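Local coordinates for protein 16S rRNA (adenine(1408)-N(1))-methyltransferase (Catenulispora acidiphila, PDB 4X1O) that probably methylates N1 of adenine 1408 in 16S ribosomal RNA, using S-adenosyl-L-methionine as methyl donor, a modification linked to aminoglycoside resistance, at residues K25-K30 / P79-M84; D58-Y63 / R222-G227; A62-I67 / I216-A221. All coordinates share one frame; numbering follows the deposited sequence.

In the fold
All three contacts belong to an S-adenosyl-L-methionine-dependent methyltransferase fold, and none is a deep core contact. Contacts 1 and 3 are partly buried, each with one buried residue (Met84 and Ser218), while contact 2 lies at the surface. Contacts 2 and 3 both place helix 60-68 against the long loop between strands 200-212 and 229-239; their centres are about 5 Å apart. Contact 1 pairs the N-terminal hairpin with the turn after strand 72-78, and reaches contact 2 where Met84 packs on Ala59. Its chemistry is almost wholly apolar, whereas contact 2 relies on an arginine and a water, and contact 3 mixes an aromatic pair with an arginine-serine approach.

Contact 1. Residues K25-K30 / P79-M84; sequences KVLAGK and PAWQRM
The indole of Trp81 receives the backbone carbonyl of Lys30 at its edge, in the ring plane, with Lys30 O 3.7 Å from CZ3 of Trp81. One face of the ring is covered from within its own segment by the side-chain amide of Gln82, whose CD stands 3.4 Å above the plane of the Trp81 ring and toward its rim. The indole hangs from a first torsion of 61°, which sets CG between the backbone N and the carbonyl carbon; together with the second torsion this brings the six-membered ring to Lys30.

Leu27 does most of the remaining work, and its two methyls divide it. CD1 of Leu27 rests 3.7 Å from CB of Trp81, at the root of the indole, and 3.8 Å from CE of Met84. The other branch, CD2 of Leu27, lies over the backbone, 3.6 Å from O of Trp81. That carbonyl already accepts a hydrogen bond from Met84 N within the 3-10 segment 81-84. The Met84 side chain bends at its last torsion (-71°) and meets Leu27 at about a right angle, touching it with the terminal methyl as well as with CB.

The contact joins the N-terminal hairpin, strands 26-28 and 31-33, to the turn that carries strand 72-78 into helix 85-91. Leu27 also pairs through its backbone with Leu105, which places the hairpin beside edge strand 103-107. The turn itself belongs to the cosubstrate site: Asp78 precedes it, Arg83 lies in it, and both bind S-adenosyl-L-methionine.

Methyl and methylene groups supply most of the grip, so the attraction comes mainly from dispersion and from hiding apolar surface. The carbonyl at the indole rim probably adds a mild electrostatic pull without fixing the alignment as a strong directional bond would.

Contact 2. Residues D58-Y63 / R222-G227; sequences DARTAY and RRLGSG
Arg60, in the first turn of helix 60-68, and Arg222, in the loop before strand 229-239, are the nearest backbone pair, yet their CA atoms are 10.4 Å apart, so the gap is bridged by side chains, chiefly the long one of Arg60. It is fully extended: CG is anti to the backbone N (chi1 -173°), and the later torsions are also close to 180°.

At the far end the flat guanidinium is used on a face and at its edge. Leu224, arriving from the opposite direction, lays its CG 3.6 Å above the guanidinium plane, toward the rim, while its CD1 methyl is 3.5 Å from NH2 of Arg60. In the plane, at the edge, a water accepts from NH2 of Arg60 at 3.1 Å and also from the backbone N of Leu224, bridging the two segments. NH1 of Arg60 lies 3.1 Å from O of Arg222, but its stronger partner is the carbonyl of Ser219, to which it is hydrogen-bonded.

The root of this arm is held by an Asx turn at the helix start. OD1 of Asp58 accepts from N of Arg60 at 3.0 Å, met from above the carboxylate plane, 36° out of it. As in class I methyltransferases, a glycine-rich loop here runs into the helix that follows it, and Thr61 binds S-adenosyl-L-methionine.

Arg222 sends its own guanidinium elsewhere. Its NH2 forms a salt bridge with Asp214 and a hydrogen bond with the carbonyl of Ser217, a residue that binds S-adenosyl-L-homocysteine. Asp58 OD2, meanwhile, accepts from Trp220 N and is hydrogen-bonded to Ser219 OG.

Contact 3. Residues A62-I67 / I216-A221; sequences AYRQAI and ISSSWA
Trp220 reaches across to Tyr63, and its side chain can be followed outward from the loop. CB leaves the backbone alongside the helix rather than straight at it. A first torsion of -65° puts CG anti to the carbonyl carbon, and the second torsion then turns the six-membered end toward helix 60-68. On the way NE1 gives its hydrogen to OG1 of Thr87. Next comes CZ2, 4.0 Å from CD2 of Tyr63. At the tip, CH2 of Trp220 sits 3.8 Å from CD2 of Tyr63 and equally far from CE2, so it straddles that bond of the phenol ring. The two rings are inclined at 55°, with centroids 5.6 Å apart, an oblique pairing; CE2 of Tyr63 lies in the indole plane, at its edge. One face of the phenol is packed by its own helix, CG1 of Ile67 being 3.7 Å above it toward the rim, and the hydroxyl is hydrogen-bonded to the carbonyl of Gly98.

One residue further along the helix, Arg64 meets Ser218. CD of Arg64 lies 3.6 Å from OG of Ser218, and the bend at chi3 (65°) beyond it turns the guanidinium edge so that NH1 comes to 3.3 Å from OG of Ser218. The buried Ser218 hydroxyl is satisfied by a hydrogen bond to the carbonyl of Asp214, while Ser218 N donates to Thr61 OG1.

The backbone around Trp220 is shaped by an ST turn, in which Ser219 OG accepts from N of Ala221 at 3.1 Å. With Ser217 and Ser218, which bind S-adenosyl-L-homocysteine, in the loop and Thr61 on the helix, the arrangement is consistent with a flank of the cosubstrate pocket of a class I methyltransferase.

Contact 1. Residues K25-K30 / P79-M84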
ATOM      1  N   LYS A  25     -17.530   6.499   0.840  1.00 65.15           N
ATOM      2  CA  LYS A  25     -16.146   6.410   0.399  1.00 42.31           C
ATOM      3  C   LYS A  25     -15.406   5.241   1.059  1.00 32.05           C
ATOM      4  O   LYS A  25     -14.261   4.951   0.712  1.00 30.76           O
ATOM      5  CB  LYS A  25     -15.417   7.727   0.678  1.00 38.99           C
ATOM      6  CG  LYS A  25     -15.359   8.112   2.144  1.00 49.25           C
ATOM      7  CD  LYS A  25     -14.616   9.423   2.335  1.00 61.46           C
ATOM      8  CE  LYS A  25     -13.143   9.280   1.979  1.00 65.18           C
ATOM      9  NZ  LYS A  25     -12.404  10.559   2.153  1.00 71.28           N
ATOM     10  N   VAL A  26     -16.043   4.568   2.018  1.00 27.21           N
ATOM     11  CA  VAL A  26     -15.432   3.376   2.596  1.00 24.74           C
ATOM     12  C   VAL A  26     -16.321   2.165   2.381  1.00 29.53           C
ATOM     13  O   VAL A  26     -17.526   2.296   2.281  1.00 33.69           O
ATOM     14  CB  VAL A  26     -15.143   3.524   4.116  1.00 29.27           C
ATOM     15  CG1 VAL A  26     -14.119   4.627   4.367  1.00 32.50           C
ATOM     16  CG2 VAL A  26     -16.426   3.786   4.891  1.00 36.86           C
ATOM     17  N   LEU A  27     -15.724   0.984   2.303  1.00 30.56           N
ATOM     18  CA  LEU A  27     -16.527  -0.222   2.175  1.00 27.17           C
ATOM     19  C   LEU A  27     -17.128  -0.608   3.518  1.00 31.40           C
ATOM     20  O   LEU A  27     -16.444  -0.620   4.547  1.00 31.61           O
ATOM     21  CB  LEU A  27     -15.715  -1.391   1.627  1.00 31.48           C
ATOM     22  CG  LEU A  27     -15.456  -1.471   0.130  1.00 36.57           C
ATOM     23  CD1 LEU A  27     -14.382  -0.485  -0.297  1.00 40.77           C
ATOM     24  CD2 LEU A  27     -15.066  -2.888  -0.243  1.00 40.54           C
ATOM     25  N   ALA A  28     -18.422  -0.890   3.475  1.00 40.98           N
ATOM     26  CA  ALA A  28     -19.132  -1.564   4.546  1.00 43.58           C
ATOM     27  C   ALA A  28     -19.798  -2.770   3.906  1.00 45.91           C
ATOM     28  O   ALA A  28     -20.843  -2.640   3.264  1.00 45.02           O
ATOM     29  CB  ALA A  28     -20.154  -0.646   5.196  1.00 50.26           C
ATOM     30  N   GLY A  29     -19.178  -3.938   4.049  1.00 42.00           N
ATOM     31  CA  GLY A  29     -19.631  -5.116   3.336  1.00 43.92           C
ATOM     32  C   GLY A  29     -19.519  -4.937   1.833  1.00 44.00           C
ATOM     33  O   GLY A  29     -18.472  -4.561   1.318  1.00 44.68           O
ATOM     34  N   LYS A  30     -20.612  -5.184   1.119  1.00 39.81           N
ATOM     35  CA  LYS A  30     -20.578  -5.128  -0.336  1.00 44.11           C
ATOM     36  C   LYS A  30     -20.859  -3.725  -0.876  1.00 45.02           C
ATOM     37  O   LYS A  30     -20.795  -3.493  -2.083  1.00 48.42           O
ATOM     38  CB  LYS A  30     -21.574  -6.135  -0.924  1.00 50.81           C
ATOM     39  CG  LYS A  30     -21.030  -7.559  -0.956  1.00 57.01           C
ATOM     40  CD  LYS A  30     -22.123  -8.600  -1.088  1.00 63.61           C
ATOM     41  CE  LYS A  30     -23.137  -8.468   0.029  1.00 71.27           C
ATOM     42  NZ  LYS A  30     -22.751  -9.300   1.203  1.00 71.87           N
ATOM     43  N   PRO A  79      -8.530   2.324  -5.720  1.00 25.63           N
ATOM     44  CA  PRO A  79      -9.704   2.826  -6.446  1.00 33.66           C
ATOM     45  C   PRO A  79     -10.619   1.711  -6.951  1.00 37.71           C
ATOM     46  O   PRO A  79     -11.774   1.986  -7.256  1.00 39.59           O
ATOM     47  CB  PRO A  79      -9.085   3.596  -7.607  1.00 35.98           C
ATOM     48  CG  PRO A  79      -7.775   2.942  -7.822  1.00 37.76           C
ATOM     49  CD  PRO A  79      -7.284   2.541  -6.477  1.00 28.02           C
ATOM     50  N   ALA A  80     -10.115   0.483  -7.028  1.00 38.92           N
ATOM     51  CA  ALA A  80     -10.908  -0.631  -7.539  1.00 40.50           C
ATOM     52  C   ALA A  80     -11.603  -1.327  -6.385  1.00 34.16           C
ATOM     53  O   ALA A  80     -11.256  -2.455  -6.023  1.00 40.33           O
ATOM     54  CB  ALA A  80     -10.035  -1.602  -8.307  1.00 42.76           C
ATOM     55  N   TRP A  81     -12.582  -0.642  -5.803  1.00 32.43           N
ATOM     56  CA  TRP A  81     -13.147  -1.062  -4.529  1.00 34.02           C
ATOM     57  C   TRP A  81     -13.891  -2.395  -4.612  1.00 34.93           C
ATOM     58  O   TRP A  81     -13.915  -3.147  -3.631  1.00 38.52           O
ATOM     59  CB  TRP A  81     -14.069   0.026  -3.969  1.00 36.99           C
ATOM     60  CG  TRP A  81     -15.250   0.355  -4.832  1.00 39.63           C
ATOM     61  CD1 TRP A  81     -15.300   1.273  -5.840  1.00 42.93           C
ATOM     62  CD2 TRP A  81     -16.561  -0.218  -4.743  1.00 44.47           C
ATOM     63  NE1 TRP A  81     -16.561   1.298  -6.394  1.00 51.69           N
ATOM     64  CE2 TRP A  81     -17.353   0.393  -5.736  1.00 49.67           C
ATOM     65  CE3 TRP A  81     -17.143  -1.189  -3.919  1.00 44.99           C
ATOM     66  CZ2 TRP A  81     -18.691   0.062  -5.931  1.00 54.34           C
ATOM     67  CZ3 TRP A  81     -18.473  -1.516  -4.115  1.00 48.45           C
ATOM     68  CH2 TRP A  81     -19.231  -0.892  -5.113  1.00 55.29           C
ATOM     69  N   GLN A  82     -14.462  -2.708  -5.775  1.00 34.18           N
ATOM     70  CA  GLN A  82     -15.244  -3.939  -5.922  1.00 42.51           C
ATOM     71  C   GLN A  82     -14.401  -5.184  -5.672  1.00 46.26           C
ATOM     72  O   GLN A  82     -14.918  -6.222  -5.254  1.00 44.41           O
ATOM     73  CB  GLN A  82     -15.885  -4.035  -7.311  1.00 48.98           C
ATOM     74  CG  GLN A  82     -16.940  -2.986  -7.630  1.00 53.69           C
ATOM     75  CD  GLN A  82     -16.356  -1.714  -8.224  1.00 63.15           C
ATOM     76  OE1 GLN A  82     -15.133  -1.546  -8.305  1.00 53.73           O
ATOM     77  NE2 GLN A  82     -17.233  -0.816  -8.664  1.00 71.25           N
ATOM     78  N   ARG A  83     -13.102  -5.074  -5.932  1.00 38.69           N
ATOM     79  CA  ARG A  83     -12.185  -6.182  -5.724  1.00 34.41           C
ATOM     80  C   ARG A  83     -12.019  -6.513  -4.242  1.00 30.17           C
ATOM     81  O   ARG A  83     -11.605  -7.613  -3.879  1.00 37.51           O
ATOM     82  CB  ARG A  83     -10.817  -5.859  -6.336  1.00 33.02           C
ATOM     83  CG  ARG A  83     -10.815  -5.878  -7.862  1.00 48.30           C
ATOM     84  CD  ARG A  83      -9.534  -5.284  -8.438  1.00 63.11           C
ATOM     85  NE  ARG A  83      -8.388  -6.180  -8.310  1.00 72.70           N
ATOM     86  CZ  ARG A  83      -7.163  -5.785  -7.977  1.00 76.52           C
ATOM     87  NH1 ARG A  83      -6.922  -4.503  -7.734  1.00 78.75           N
ATOM     88  NH2 ARG A  83      -6.180  -6.670  -7.884  1.00 78.07           N
ATOM     89  N   MET A  84     -12.317  -5.543  -3.391  1.00 31.55           N
ATOM     90  CA  MET A  84     -12.076  -5.695  -1.966  1.00 27.77           C
ATOM     91  C   MET A  84     -13.302  -6.194  -1.205  1.00 29.44           C
ATOM     92  O   MET A  84     -13.239  -6.344   0.008  1.00 31.16           O
ATOM     93  CB  MET A  84     -11.618  -4.370  -1.358  1.00 27.43           C
ATOM     94  CG  MET A  84     -10.284  -3.856  -1.891  1.00 28.27           C
ATOM     95  SD  MET A  84      -9.764  -2.361  -1.011  1.00 37.79           S
ATOM     96  CE  MET A  84     -10.940  -1.164  -1.639  1.00 40.15           C
TER

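Contact 2. Residues D58-Y63 / R222-G227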
ATOM      1  N   ASP A  58      -7.012  -7.639  -3.487  1.00 30.48           N
ATOM      2  CA  ASP A  58      -8.311  -7.964  -2.906  1.00 32.27           C
ATOM      3  C   ASP A  58      -8.331  -7.625  -1.418  1.00 28.49           C
ATOM      4  O   ASP A  58      -9.312  -7.902  -0.719  1.00 28.78           O
ATOM      5  CB  ASP A  58      -8.696  -9.437  -3.147  1.00 38.71           C
ATOM      6  CG  ASP A  58      -7.741 -10.438  -2.501  1.00 42.09           C
ATOM      7  OD1 ASP A  58      -6.895 -10.063  -1.658  1.00 39.08           O
ATOM      8  OD2 ASP A  58      -7.861 -11.638  -2.839  1.00 43.41           O
ATOM      9  N   ALA A  59      -7.234  -7.019  -0.962  1.00 24.88           N
ATOM     10  CA  ALA A  59      -7.064  -6.511   0.394  1.00 24.58           C
ATOM     11  C   ALA A  59      -7.010  -7.595   1.469  1.00 22.47           C
ATOM     12  O   ALA A  59      -7.141  -7.287   2.646  1.00 23.69           O
ATOM     13  CB  ALA A  59      -8.155  -5.501   0.728  1.00 25.81           C
ATOM     14  N   ARG A  60      -6.776  -8.846   1.078  1.00 23.18           N
ATOM     15  CA  ARG A  60      -6.540  -9.891   2.067  1.00 21.73           C
ATOM     16  C   ARG A  60      -5.269  -9.588   2.865  1.00 19.60           C
ATOM     17  O   ARG A  60      -5.175  -9.927   4.034  1.00 22.21           O
ATOM     18  CB  ARG A  60      -6.437 -11.280   1.413  1.00 23.25           C
ATOM     19  CG  ARG A  60      -6.363 -12.400   2.447  1.00 23.37           C
ATOM     20  CD  ARG A  60      -6.284 -13.800   1.843  1.00 28.03           C
ATOM     21  NE  ARG A  60      -6.351 -14.814   2.892  1.00 28.80           N
ATOM     22  CZ  ARG A  60      -6.324 -16.131   2.689  1.00 32.51           C
ATOM     23  NH1 ARG A  60      -6.211 -16.632   1.461  1.00 29.60           N
ATOM     24  NH2 ARG A  60      -6.416 -16.956   3.726  1.00 32.87           N
ATOM     25  N   THR A  61      -4.281  -8.949   2.233  1.00 21.45           N
ATOM     26  CA  THR A  61      -3.047  -8.661   2.959  1.00 22.08           C
ATOM     27  C   THR A  61      -3.301  -7.653   4.088  1.00 18.73           C
ATOM     28  O   THR A  61      -2.812  -7.825   5.208  1.00 19.07           O
ATOM     29  CB  THR A  61      -1.959  -8.145   1.998  1.00 24.42           C
ATOM     30  OG1 THR A  61      -1.773  -9.116   0.965  1.00 29.66           O
ATOM     31  CG2 THR A  61      -0.644  -7.936   2.727  1.00 30.20           C
ATOM     32  N   ALA A  62      -4.086  -6.623   3.792  1.00 20.37           N
ATOM     33  CA  ALA A  62      -4.486  -5.630   4.786  1.00 22.81           C
ATOM     34  C   ALA A  62      -5.297  -6.279   5.898  1.00 19.42           C
ATOM     35  O   ALA A  62      -5.113  -5.981   7.075  1.00 17.96           O
ATOM     36  CB  ALA A  62      -5.287  -4.516   4.134  1.00 22.55           C
ATOM     37  N   TYR A  63      -6.197  -7.170   5.508  1.00 16.07           N
ATOM     38  CA  TYR A  63      -7.015  -7.890   6.483  1.00 17.93           C
ATOM     39  C   TYR A  63      -6.149  -8.691   7.452  1.00 17.44           C
ATOM     40  O   TYR A  63      -6.357  -8.640   8.653  1.00 17.05           O
ATOM     41  CB  TYR A  63      -7.980  -8.812   5.750  1.00 19.77           C
ATOM     42  CG  TYR A  63      -8.749  -9.761   6.640  1.00 20.61           C
ATOM     43  CD1 TYR A  63      -9.843  -9.322   7.377  1.00 21.36           C
ATOM     44  CD2 TYR A  63      -8.393 -11.104   6.730  1.00 23.77           C
ATOM     45  CE1 TYR A  63     -10.564 -10.205   8.187  1.00 22.74           C
ATOM     46  CE2 TYR A  63      -9.099 -11.990   7.537  1.00 30.94           C
ATOM     47  CZ  TYR A  63     -10.179 -11.537   8.263  1.00 29.89           C
ATOM     48  OH  TYR A  63     -10.872 -12.432   9.059  1.00 31.71           O
ATOM     49  N   ARG A 222      -5.811 -17.783  -3.436  1.00 52.41           N
ATOM     50  CA  ARG A 222      -4.692 -18.662  -3.122  1.00 51.27           C
ATOM     51  C   ARG A 222      -4.648 -19.032  -1.644  1.00 47.61           C
ATOM     52  O   ARG A 222      -4.643 -18.167  -0.765  1.00 41.89           O
ATOM     53  CB  ARG A 222      -3.364 -18.019  -3.531  1.00 51.37           C
ATOM     54  CG  ARG A 222      -2.162 -18.936  -3.335  1.00 56.82           C
ATOM     55  CD  ARG A 222      -0.875 -18.349  -3.904  1.00 56.28           C
ATOM     56  NE  ARG A 222      -0.313 -17.309  -3.048  1.00 61.33           N
ATOM     57  CZ  ARG A 222      -0.428 -16.004  -3.276  1.00 59.81           C
ATOM     58  NH1 ARG A 222      -1.083 -15.569  -4.343  1.00 59.45           N
ATOM     59  NH2 ARG A 222       0.117 -15.134  -2.436  1.00 60.34           N
ATOM     60  N   ARG A 223      -4.623 -20.330  -1.383  1.00 50.82           N
ATOM     61  CA  ARG A 223      -4.384 -20.850  -0.044  1.00 47.61           C
ATOM     62  C   ARG A 223      -3.072 -20.295   0.513  1.00 46.42           C
ATOM     63  O   ARG A 223      -2.089 -20.190  -0.214  1.00 49.61           O
ATOM     64  CB  ARG A 223      -4.335 -22.378  -0.085  1.00 55.34           C
ATOM     65  CG  ARG A 223      -4.194 -23.056   1.262  1.00 71.89           C
ATOM     66  CD  ARG A 223      -5.464 -23.808   1.614  1.00 86.05           C
ATOM     67  NE  ARG A 223      -5.820 -23.668   3.021  1.00 96.82           N
ATOM     68  CZ  ARG A 223      -7.040 -23.877   3.503  1.00103.34           C
ATOM     69  NH1 ARG A 223      -8.020 -24.237   2.684  1.00108.20           N
ATOM     70  NH2 ARG A 223      -7.281 -23.728   4.799  1.00103.17           N
ATOM     71  N   LEU A 224      -3.059 -19.942   1.796  1.00 43.61           N
ATOM     72  CA  LEU A 224      -1.824 -19.552   2.468  1.00 41.17           C
ATOM     73  C   LEU A 224      -0.923 -20.767   2.688  1.00 43.91           C
ATOM     74  O   LEU A 224      -1.410 -21.885   2.872  1.00 41.14           O
ATOM     75  CB  LEU A 224      -2.124 -18.885   3.808  1.00 43.76           C
ATOM     76  CG  LEU A 224      -2.846 -17.538   3.796  1.00 45.17           C
ATOM     77  CD1 LEU A 224      -3.250 -17.139   5.210  1.00 41.66           C
ATOM     78  CD2 LEU A 224      -1.989 -16.464   3.162  1.00 41.55           C
ATOM     79  N   GLY A 225       0.387 -20.543   2.682  1.00 47.17           N
ATOM     80  CA  GLY A 225       1.342 -21.616   2.899  1.00 52.65           C
ATOM     81  C   GLY A 225       1.636 -22.452   1.664  1.00 48.98           C
ATOM     82  O   GLY A 225       2.080 -23.593   1.773  1.00 55.42           O
ATOM     83  N   SER A 226       1.389 -21.882   0.487  1.00 41.74           N
ATOM     84  CA  SER A 226       1.672 -22.557  -0.779  1.00 42.10           C
ATOM     85  C   SER A 226       3.170 -22.702  -1.022  1.00 44.78           C
ATOM     86  O   SER A 226       3.601 -23.532  -1.827  1.00 48.38           O
ATOM     87  CB  SER A 226       1.060 -21.789  -1.952  1.00 42.69           C
ATOM     88  OG  SER A 226       1.813 -20.610  -2.223  1.00 40.69           O
ATOM     89  N   GLY A 227       3.955 -21.872  -0.344  1.00 40.10           N
ATOM     90  CA  GLY A 227       5.391 -21.844  -0.556  1.00 37.73           C
ATOM     91  C   GLY A 227       5.823 -20.969  -1.715  1.00 41.42           C
ATOM     92  O   GLY A 227       7.017 -20.886  -2.014  1.00 38.79           O
TER
HETATM   93  O   HOH W   1      -5.785 -20.013   3.396  1.00 33.88           O

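Contact 3. Residues A62-I67 / I216-A221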
ATOM      1  N   ALA A  62      -4.086  -6.623   3.792  1.00 20.37           N
ATOM      2  CA  ALA A  62      -4.486  -5.630   4.786  1.00 22.81           C
ATOM      3  C   ALA A  62      -5.297  -6.279   5.898  1.00 19.42           C
ATOM      4  O   ALA A  62      -5.113  -5.981   7.075  1.00 17.96           O
ATOM      5  CB  ALA A  62      -5.287  -4.516   4.134  1.00 22.55           C
ATOM      6  N   TYR A  63      -6.197  -7.170   5.508  1.00 16.07           N
ATOM      7  CA  TYR A  63      -7.015  -7.890   6.483  1.00 17.93           C
ATOM      8  C   TYR A  63      -6.149  -8.691   7.452  1.00 17.44           C
ATOM      9  O   TYR A  63      -6.357  -8.640   8.653  1.00 17.05           O
ATOM     10  CB  TYR A  63      -7.980  -8.812   5.750  1.00 19.77           C
ATOM     11  CG  TYR A  63      -8.749  -9.761   6.640  1.00 20.61           C
ATOM     12  CD1 TYR A  63      -9.843  -9.322   7.377  1.00 21.36           C
ATOM     13  CD2 TYR A  63      -8.393 -11.104   6.730  1.00 23.77           C
ATOM     14  CE1 TYR A  63     -10.564 -10.205   8.187  1.00 22.74           C
ATOM     15  CE2 TYR A  63      -9.099 -11.990   7.537  1.00 30.94           C
ATOM     16  CZ  TYR A  63     -10.179 -11.537   8.263  1.00 29.89           C
ATOM     17  OH  TYR A  63     -10.872 -12.432   9.059  1.00 31.71           O
ATOM     18  N   ARG A  64      -5.161  -9.412   6.924  1.00 18.54           N
ATOM     19  CA  ARG A  64      -4.276 -10.201   7.760  1.00 23.15           C
ATOM     20  C   ARG A  64      -3.442  -9.319   8.689  1.00 20.94           C
ATOM     21  O   ARG A  64      -3.197  -9.710   9.823  1.00 21.32           O
ATOM     22  CB  ARG A  64      -3.365 -11.091   6.902  1.00 22.52           C
ATOM     23  CG  ARG A  64      -4.126 -12.197   6.161  1.00 29.32           C
ATOM     24  CD  ARG A  64      -3.183 -13.175   5.454  1.00 37.40           C
ATOM     25  NE  ARG A  64      -2.370 -13.919   6.412  1.00 38.07           N
ATOM     26  CZ  ARG A  64      -1.053 -14.068   6.322  1.00 47.27           C
ATOM     27  NH1 ARG A  64      -0.392 -13.531   5.303  1.00 40.63           N
ATOM     28  NH2 ARG A  64      -0.398 -14.763   7.245  1.00 50.10           N
ATOM     29  N   GLN A  65      -3.006  -8.149   8.213  1.00 20.30           N
ATOM     30  CA  GLN A  65      -2.348  -7.186   9.093  1.00 18.75           C
ATOM     31  C   GLN A  65      -3.255  -6.755  10.236  1.00 18.20           C
ATOM     32  O   GLN A  65      -2.832  -6.696  11.381  1.00 18.11           O
ATOM     33  CB  GLN A  65      -1.912  -5.949   8.322  1.00 17.53           C
ATOM     34  CG  GLN A  65      -0.779  -6.194   7.346  1.00 22.13           C
ATOM     35  CD  GLN A  65      -0.613  -5.031   6.399  1.00 25.85           C
ATOM     36  OE1 GLN A  65      -1.536  -4.242   6.216  1.00 24.06           O
ATOM     37  NE2 GLN A  65       0.570  -4.903   5.811  1.00 30.23           N
ATOM     38  N   ALA A  66      -4.495  -6.417   9.897  1.00 14.43           N
ATOM     39  CA  ALA A  66      -5.453  -5.960  10.891  1.00 15.09           C
ATOM     40  C   ALA A  66      -5.701  -7.048  11.935  1.00 15.28           C
ATOM     41  O   ALA A  66      -5.804  -6.755  13.126  1.00 16.77           O
ATOM     42  CB  ALA A  66      -6.764  -5.541  10.211  1.00 16.81           C
ATOM     43  N   ILE A  67      -5.800  -8.298  11.487  1.00 18.07           N
ATOM     44  CA  ILE A  67      -6.075  -9.405  12.400  1.00 18.54           C
ATOM     45  C   ILE A  67      -4.872  -9.614  13.326  1.00 18.30           C
ATOM     46  O   ILE A  67      -5.038  -9.844  14.537  1.00 20.75           O
ATOM     47  CB  ILE A  67      -6.391 -10.718  11.639  1.00 24.61           C
ATOM     48  CG1 ILE A  67      -7.679 -10.580  10.814  1.00 20.58           C
ATOM     49  CG2 ILE A  67      -6.517 -11.893  12.615  1.00 28.38           C
ATOM     50  CD1 ILE A  67      -8.914 -10.440  11.681  1.00 26.09           C
ATOM     51  N   ILE A 216       3.328 -10.104   1.020  1.00 31.45           N
ATOM     52  CA  ILE A 216       3.045  -8.861   0.308  1.00 30.98           C
ATOM     53  C   ILE A 216       1.886  -8.977  -0.674  1.00 31.67           C
ATOM     54  O   ILE A 216       1.419  -7.973  -1.205  1.00 30.71           O
ATOM     55  CB  ILE A 216       4.280  -8.370  -0.463  1.00 40.86           C
ATOM     56  CG1 ILE A 216       4.703  -9.405  -1.503  1.00 44.48           C
ATOM     57  CG2 ILE A 216       5.425  -8.074   0.493  1.00 44.64           C
ATOM     58  CD1 ILE A 216       5.824  -8.933  -2.393  1.00 42.37           C
ATOM     59  N   SER A 217       1.418 -10.194  -0.924  1.00 27.33           N
ATOM     60  CA  SER A 217       0.333 -10.375  -1.879  1.00 27.81           C
ATOM     61  C   SER A 217      -0.508 -11.592  -1.542  1.00 28.13           C
ATOM     62  O   SER A 217      -0.541 -12.560  -2.299  1.00 36.64           O
ATOM     63  CB  SER A 217       0.875 -10.504  -3.303  1.00 38.82           C
ATOM     64  OG  SER A 217      -0.181 -10.473  -4.254  1.00 41.55           O
ATOM     65  N   SER A 218      -1.183 -11.537  -0.402  1.00 30.92           N
ATOM     66  CA  SER A 218      -2.183 -12.552  -0.071  1.00 29.12           C
ATOM     67  C   SER A 218      -3.402 -12.393  -0.968  1.00 32.59           C
ATOM     68  O   SER A 218      -3.735 -11.293  -1.404  1.00 36.58           O
ATOM     69  CB  SER A 218      -2.602 -12.452   1.400  1.00 31.99           C
ATOM     70  OG  SER A 218      -1.507 -12.680   2.270  1.00 46.99           O
ATOM     71  N   SER A 219      -4.080 -13.500  -1.231  1.00 36.29           N
ATOM     72  CA  SER A 219      -5.292 -13.473  -2.025  1.00 38.70           C
ATOM     73  C   SER A 219      -6.255 -14.535  -1.532  1.00 36.00           C
ATOM     74  O   SER A 219      -5.833 -15.576  -1.040  1.00 43.92           O
ATOM     75  CB  SER A 219      -4.980 -13.692  -3.508  1.00 42.15           C
ATOM     76  OG  SER A 219      -6.176 -13.726  -4.267  1.00 51.57           O
ATOM     77  N   TRP A 220      -7.548 -14.265  -1.669  1.00 35.11           N
ATOM     78  CA  TRP A 220      -8.584 -15.221  -1.302  1.00 43.27           C
ATOM     79  C   TRP A 220      -8.623 -16.364  -2.309  1.00 45.74           C
ATOM     80  O   TRP A 220      -9.199 -17.414  -2.044  1.00 45.42           O
ATOM     81  CB  TRP A 220      -9.957 -14.536  -1.210  1.00 44.19           C
ATOM     82  CG  TRP A 220     -10.047 -13.510  -0.112  1.00 40.81           C
ATOM     83  CD1 TRP A 220     -10.256 -12.167  -0.258  1.00 39.47           C
ATOM     84  CD2 TRP A 220      -9.913 -13.744   1.293  1.00 39.02           C
ATOM     85  NE1 TRP A 220     -10.274 -11.552   0.975  1.00 33.17           N
ATOM     86  CE2 TRP A 220     -10.051 -12.494   1.942  1.00 36.07           C
ATOM     87  CE3 TRP A 220      -9.682 -14.884   2.069  1.00 39.55           C
ATOM     88  CZ2 TRP A 220      -9.975 -12.358   3.327  1.00 34.49           C
ATOM     89  CZ3 TRP A 220      -9.603 -14.743   3.450  1.00 38.30           C
ATOM     90  CH2 TRP A 220      -9.748 -13.490   4.060  1.00 36.06           C
ATOM     91  N   ALA A 221      -7.983 -16.155  -3.455  1.00 52.04           N
ATOM     92  CA  ALA A 221      -7.912 -17.177  -4.490  1.00 59.27           C
ATOM     93  C   ALA A 221      -6.826 -18.203  -4.184  1.00 59.60           C
ATOM     94  O   ALA A 221      -6.904 -19.354  -4.618  1.00 65.86           O
ATOM     95  CB  ALA A 221      -7.663 -16.540  -5.844  1.00 59.13           C
TER